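Local coordinates for protein ornithine decarboxylase (Entamoeba histolytica, PDB 4AIB) that probably decarboxylates L-ornithine to putrescine, the entry step of polyamine synthesis, as a pyridoxal 5'-phosphate-dependent homodimer, at residues 179-185 with 217-223; 201-207 with 246-250. All coordinates share one frame. Residues are numbered along the deposited sequence.

Contact 1 (179-185 with 217-223); sequences LDGVHFH and PYLIDIG
Set strands 179-184 and 219-221 parallel, their axes 4.8 Å apart at closest approach and inclined by 21°, with Gly181 opposite Leu219, Val182 opposite Ile220 and His183 opposite Asp221. The hydrogen bonds alternate along the pair: Leu219 N to Asp180 O (2.8 Å), Val182 N to Leu219 O (3.0 Å), Asp221 N to Val182 O (2.9 Å) and Phe184 N to Asp221 O (3.0 Å); Tyr218 N also reaches Asp180 O, weakly (2.8 Å). Asp180 breaks strand conformation with psi -38°. Gly181 follows at phi 158°, psi -144°, and its missing side chain leaves the hollow into which Leu219 O fits, 3.1 Å from Gly181 CA. At the far end Gly223, phi 80°, provides a second hollow, its CA 3.2 Å from Phe184 O. Val182 and Ile220 share the face under helix 194-212; Ile220, m on both chi angles, brings CD1 to 3.9 Å from Val182 CB. Phe184, chi1 p, lays its ring beneath Ile222, whose CA stands 3.9 Å from the ring centroid in a CH-pi contact. His183 and Asp221 occupy the other face, with His183 ND1 3.4 Å from Asp221 CB. These are neighbouring strands of the pyridoxal-binding TIM barrel, joined by a right-handed beta-alpha-beta crossover. Asp221 OD1 accepts from Gly223 N (3.0 Å), closing an Asx turn. The chemistry thus divides: inward backbone groups from Asp180 O to Phe184 N pair across the strands, Gly181 and His183 bond to strand 138-143, apolar side chains, Phe184 included, meet helix 194-212, and polar His183 and Asp221 face the barrel interior.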
loop_
_atom_site.group_PDB
_atom_site.type_symbol
_atom_site.label_atom_id
_atom_site.label_comp_id
_atom_site.label_asym_id
_atom_site.label_seq_id
_atom_site.Cartn_x
_atom_site.Cartn_y
_atom_site.Cartn_z
ATOM N N LEU A 179 29.128 18.622 10.478
ATOM C CA LEU A 179 28.907 17.934 9.211
ATOM C C LEU A 179 29.625 16.588 9.200
ATOM O O LEU A 179 30.857 16.526 9.273
ATOM C CB LEU A 179 29.370 18.797 8.029
ATOM C CG LEU A 179 29.075 18.277 6.616
ATOM C CD1 LEU A 179 27.660 18.628 6.177
ATOM C CD2 LEU A 179 30.086 18.823 5.621
ATOM N N ASP A 180 28.845 15.515 9.116
ATOM C CA ASP A 180 29.390 14.163 9.043
ATOM C C ASP A 180 29.948 13.858 7.655
ATOM O O ASP A 180 30.975 13.189 7.531
ATOM C CB ASP A 180 28.335 13.129 9.444
ATOM C CG ASP A 180 28.042 13.134 10.938
ATOM O OD1 ASP A 180 28.905 13.580 11.726
ATOM O OD2 ASP A 180 26.947 12.681 11.328
ATOM N N GLY A 181 29.272 14.352 6.619
ATOM C CA GLY A 181 29.741 14.180 5.248
ATOM C C GLY A 181 28.678 14.318 4.174
ATOM O O GLY A 181 27.759 15.131 4.293
ATOM N N VAL A 182 28.815 13.510 3.124
ATOM C CA VAL A 182 27.959 13.593 1.939
ATOM C C VAL A 182 27.168 12.297 1.733
ATOM O O VAL A 182 27.661 11.205 2.025
ATOM C CB VAL A 182 28.783 13.915 0.667
ATOM C CG1 VAL A 182 27.873 14.295 -0.490
ATOM C CG2 VAL A 182 29.773 15.041 0.931
ATOM N N HIS A 183 25.942 12.434 1.230
ATOM C CA HIS A 183 25.052 11.305 0.964
ATOM C C HIS A 183 24.383 11.457 -0.375
ATOM O O HIS A 183 24.008 12.561 -0.764
ATOM C CB HIS A 183 24.014 11.189 2.081
ATOM C CG HIS A 183 22.796 10.367 1.715
ATOM N ND1 HIS A 183 22.800 9.022 1.721
ATOM C CD2 HIS A 183 21.511 10.755 1.340
ATOM C CE1 HIS A 183 21.584 8.569 1.361
ATOM N NE2 HIS A 183 20.796 9.630 1.129
ATOM N N PHE A 184 24.242 10.350 -1.101
ATOM C CA PHE A 184 23.468 10.339 -2.345
ATOM C C PHE A 184 22.706 9.030 -2.524
ATOM O O PHE A 184 23.196 7.964 -2.153
ATOM C CB PHE A 184 24.349 10.645 -3.569
ATOM C CG PHE A 184 25.407 9.608 -3.852
ATOM C CD1 PHE A 184 25.141 8.532 -4.694
ATOM C CD2 PHE A 184 26.678 9.723 -3.299
ATOM C CE1 PHE A 184 26.115 7.581 -4.961
ATOM C CE2 PHE A 184 27.658 8.777 -3.565
ATOM C CZ PHE A 184 27.376 7.706 -4.399
ATOM N N HIS A 185 21.504 9.124 -3.087
ATOM C CA HIS A 185 20.676 7.951 -3.346
ATOM C C HIS A 185 20.199 7.956 -4.768
ATOM O O HIS A 185 19.577 8.922 -5.221
ATOM C CB HIS A 185 19.491 7.907 -2.384
ATOM C CG HIS A 185 18.877 6.533 -2.230
ATOM N ND1 HIS A 185 18.054 5.999 -3.152
ATOM C CD2 HIS A 185 18.989 5.591 -1.209
ATOM C CE1 HIS A 185 17.662 4.776 -2.747
ATOM N NE2 HIS A 185 18.235 4.527 -1.558
ATOM N N PRO A 217 34.493 16.479 6.990
ATOM C CA PRO A 217 33.532 15.441 6.622
ATOM C C PRO A 217 34.195 14.069 6.538
ATOM O O PRO A 217 35.084 13.860 5.711
ATOM C CB PRO A 217 33.039 15.886 5.234
ATOM C CG PRO A 217 33.738 17.176 4.925
ATOM C CD PRO A 217 34.943 17.230 5.809
ATOM N N TYR A 218 33.755 13.144 7.388
ATOM C CA TYR A 218 34.389 11.830 7.498
ATOM C C TYR A 218 33.505 10.675 7.014
ATOM O O TYR A 218 33.912 9.514 7.070
ATOM C CB TYR A 218 34.846 11.584 8.944
ATOM C CG TYR A 218 33.726 11.246 9.909
ATOM C CD1 TYR A 218 32.931 12.247 10.468
ATOM C CD2 TYR A 218 33.463 9.921 10.264
ATOM C CE1 TYR A 218 31.905 11.939 11.349
ATOM C CE2 TYR A 218 32.440 9.605 11.143
ATOM C CZ TYR A 218 31.666 10.617 11.683
ATOM O OH TYR A 218 30.651 10.302 12.557
ATOM N N LEU A 219 32.302 10.990 6.541
ATOM C CA LEU A 219 31.347 9.951 6.169
ATOM C C LEU A 219 30.763 10.155 4.774
ATOM O O LEU A 219 30.247 11.224 4.456
ATOM C CB LEU A 219 30.231 9.855 7.217
ATOM C CG LEU A 219 29.346 8.603 7.254
ATOM C CD1 LEU A 219 30.152 7.353 7.577
ATOM C CD2 LEU A 219 28.228 8.788 8.267
ATOM N N ILE A 220 30.863 9.116 3.949
ATOM C CA ILE A 220 30.265 9.117 2.617
ATOM C C ILE A 220 29.255 7.976 2.512
ATOM O O ILE A 220 29.619 6.798 2.585
ATOM C CB ILE A 220 31.332 9.013 1.497
ATOM C CG1 ILE A 220 32.347 10.171 1.575
ATOM C CG2 ILE A 220 30.687 8.931 0.116
ATOM C CD1 ILE A 220 31.768 11.563 1.402
ATOM N N ASP A 221 27.984 8.343 2.362
ATOM C CA ASP A 221 26.904 7.376 2.199
ATOM C C ASP A 221 26.539 7.266 0.723
ATOM O O ASP A 221 25.911 8.164 0.155
ATOM C CB ASP A 221 25.683 7.782 3.033
ATOM C CG ASP A 221 24.718 6.628 3.276
ATOM O OD1 ASP A 221 24.569 5.754 2.393
ATOM O OD2 ASP A 221 24.096 6.600 4.360
ATOM N N ILE A 222 26.938 6.155 0.109
ATOM C CA ILE A 222 26.705 5.936 -1.320
ATOM C C ILE A 222 25.260 5.531 -1.634
ATOM O O ILE A 222 24.885 5.390 -2.803
ATOM C CB ILE A 222 27.715 4.934 -1.931
ATOM C CG1 ILE A 222 27.626 3.568 -1.239
ATOM C CG2 ILE A 222 29.128 5.499 -1.859
ATOM C CD1 ILE A 222 28.302 2.446 -1.998
ATOM N N GLY A 223 24.464 5.351 -0.581
ATOM C CA GLY A 223 23.034 5.078 -0.705
ATOM C C GLY A 223 22.699 3.639 -1.034
ATOM O O GLY A 223 23.455 2.721 -0.709
#

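Contact 2 (201-207 with 246-250); sequences TKARNTV and LEFPE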
loop_
_atom_site.group_PDB
_atom_site.type_symbol
_atom_site.label_atom_id
_atom_site.label_comp_id
_atom_site.label_asym_id
_atom_site.label_seq_id
_atom_site.Cartn_x
_atom_site.Cartn_y
_atom_site.Cartn_z
ATOM N N THR A 201 32.409 11.055 -7.776
ATOM C CA THR A 201 33.285 12.151 -8.190
ATOM C C THR A 201 32.684 13.489 -7.759
ATOM O O THR A 201 33.406 14.401 -7.347
ATOM C CB THR A 201 33.521 12.141 -9.716
ATOM O OG1 THR A 201 33.824 10.809 -10.148
ATOM C CG2 THR A 201 34.675 13.063 -10.097
ATOM N N LYS A 202 31.359 13.585 -7.852
ATOM C CA LYS A 202 30.606 14.753 -7.397
ATOM C C LYS A 202 30.674 14.889 -5.873
ATOM O O LYS A 202 30.712 16.002 -5.344
ATOM C CB LYS A 202 29.151 14.652 -7.865
ATOM C CG LYS A 202 28.310 15.902 -7.654
ATOM C CD LYS A 202 26.923 15.724 -8.251
ATOM C CE LYS A 202 25.962 16.788 -7.748
ATOM N NZ LYS A 202 24.640 16.705 -8.427
ATOM N N ALA A 203 30.692 13.750 -5.181
ATOM C CA ALA A 203 30.811 13.718 -3.723
ATOM C C ALA A 203 32.216 14.101 -3.264
ATOM O O ALA A 203 32.375 14.774 -2.245
ATOM C CB ALA A 203 30.428 12.347 -3.183
ATOM N N ARG A 204 33.226 13.668 -4.019
ATOM C CA ARG A 204 34.625 13.986 -3.724
ATOM C C ARG A 204 34.882 15.492 -3.803
ATOM O O ARG A 204 35.638 16.046 -3.000
ATOM C CB ARG A 204 35.562 13.220 -4.669
ATOM C CG ARG A 204 37.053 13.435 -4.428
ATOM C CD ARG A 204 37.530 12.792 -3.133
ATOM N NE ARG A 204 38.837 13.298 -2.719
ATOM C CZ ARG A 204 39.021 14.336 -1.904
ATOM N NH1 ARG A 204 37.982 14.991 -1.402
ATOM N NH2 ARG A 204 40.251 14.719 -1.590
ATOM N N ASN A 205 34.240 16.143 -4.771
ATOM C CA ASN A 205 34.317 17.594 -4.925
ATOM C C ASN A 205 33.594 18.336 -3.803
ATOM O O ASN A 205 33.997 19.436 -3.419
ATOM C CB ASN A 205 33.759 18.021 -6.286
ATOM C CG ASN A 205 34.557 17.458 -7.450
ATOM O OD1 ASN A 205 35.788 17.488 -7.451
ATOM N ND2 ASN A 205 33.853 16.947 -8.453
ATOM N N THR A 206 32.530 17.725 -3.283
ATOM C CA THR A 206 31.763 18.289 -2.172
ATOM C C THR A 206 32.563 18.234 -0.867
ATOM O O THR A 206 32.432 19.117 -0.017
ATOM C CB THR A 206 30.401 17.576 -2.002
ATOM O OG1 THR A 206 29.753 17.467 -3.275
ATOM C CG2 THR A 206 29.490 18.349 -1.051
ATOM N N VAL A 207 33.395 17.201 -0.725
ATOM C CA VAL A 207 34.269 17.045 0.442
ATOM C C VAL A 207 35.303 18.172 0.505
ATOM O O VAL A 207 35.439 18.835 1.536
ATOM C CB VAL A 207 34.970 15.663 0.460
ATOM C CG1 VAL A 207 36.020 15.591 1.562
ATOM C CG2 VAL A 207 33.950 14.550 0.639
ATOM N N LEU A 246 39.813 8.470 -6.382
ATOM C CA LEU A 246 39.399 9.826 -6.024
ATOM C C LEU A 246 40.227 10.402 -4.874
ATOM O O LEU A 246 40.257 11.620 -4.674
ATOM C CB LEU A 246 37.903 9.870 -5.690
ATOM C CG LEU A 246 36.930 9.730 -6.866
ATOM C CD1 LEU A 246 35.534 9.393 -6.366
ATOM C CD2 LEU A 246 36.906 10.985 -7.729
ATOM N N GLU A 247 40.900 9.517 -4.137
ATOM C CA GLU A 247 41.769 9.885 -3.013
ATOM C C GLU A 247 41.047 10.723 -1.960
ATOM O O GLU A 247 41.306 11.920 -1.806
ATOM C CB GLU A 247 43.052 10.578 -3.497
ATOM C CG GLU A 247 44.027 9.658 -4.219
ATOM C CD GLU A 247 45.336 10.339 -4.586
ATOM O OE1 GLU A 247 45.558 11.498 -4.175
ATOM O OE2 GLU A 247 46.150 9.707 -5.292
ATOM N N PHE A 248 40.127 10.077 -1.249
ATOM C CA PHE A 248 39.415 10.695 -0.136
ATOM C C PHE A 248 40.353 10.866 1.059
ATOM O O PHE A 248 41.295 10.085 1.217
ATOM C CB PHE A 248 38.209 9.839 0.257
ATOM C CG PHE A 248 37.024 10.000 -0.652
ATOM C CD1 PHE A 248 36.895 9.220 -1.798
ATOM C CD2 PHE A 248 36.029 10.928 -0.359
ATOM C CE1 PHE A 248 35.799 9.367 -2.636
ATOM C CE2 PHE A 248 34.931 11.080 -1.194
ATOM C CZ PHE A 248 34.816 10.298 -2.334
ATOM N N PRO A 249 40.108 11.894 1.900
ATOM C CA PRO A 249 40.900 12.117 3.114
ATOM C C PRO A 249 41.056 10.865 3.981
ATOM O O PRO A 249 40.160 10.020 4.029
ATOM C CB PRO A 249 40.097 13.184 3.858
ATOM C CG PRO A 249 39.453 13.970 2.771
ATOM C CD PRO A 249 39.141 12.989 1.674
ATOM N N GLU A 250 42.195 10.768 4.662
ATOM C CA GLU A 250 42.557 9.585 5.446
ATOM C C GLU A 250 41.506 9.202 6.493
ATOM O O GLU A 250 41.309 8.022 6.776
ATOM C CB GLU A 250 43.926 9.795 6.105
ATOM C CG GLU A 250 44.727 8.521 6.339
ATOM C CD GLU A 250 44.436 7.870 7.681
ATOM O OE1 GLU A 250 44.462 8.579 8.713
ATOM O OE2 GLU A 250 44.192 6.645 7.704
#
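This is a helix-to-loop contact on the outer layer of the TIM barrel, where helix 194-212 meets the turn between helix 232-245 and strand 253-256. Glu247, with phi 55°, leaves helical conformation, so the chain turns and its carbonyl joins that of Leu246 near one side chain, Arg204. Leu246 packs back on the helix, its CD2 3.9 Å from Thr201 CG2 and its CB 3.9 Å from Arg204 CG. Farther along, Val207 meets both Phe248 and Pro249: its CG2 sits at the edge of the Phe248 ring, 4.0 Å from CE2, while its CG1 lies 4.0 Å from Pro249 CG. Phe248 continues inward to Ile220 and makes an edge-to-face contact with Phe254. Arg204 lies across the turn, its guanidinium face against Pro249 CD and its CD 3.5 Å from the Phe248 ring centroid, almost on the ring normal. Arg204 NE donates to Leu246 O at 2.9 Å, and weakly to Glu247 O at 3.0 Å, which also takes a weak bond from Arg204 NH2 at 3.0 Å.

Coming from the N terminus, the first segment met is strand 179-184; the chain then passes back along helix 194-212 into strand 219-221, where contact 1 closes the first loop. It continues through helix 232-245 to the turn at 246-250, where contact 2 closes a second loop onto the helix already passed. Since 201-207 falls between the two strands and 246-250 follows both, the loops cross rather than nest. Their centres are 10 Å apart and they touch directly: Ile220 CD1 lies 3.8 Å from Val207 CG2, Val182 CG2 3.9 Å from Thr206 CG2, and Ile220 CG1 3.9 Å from Phe248 CE2. Barrel wall, covering helix and outer turn thus share one apolar layer.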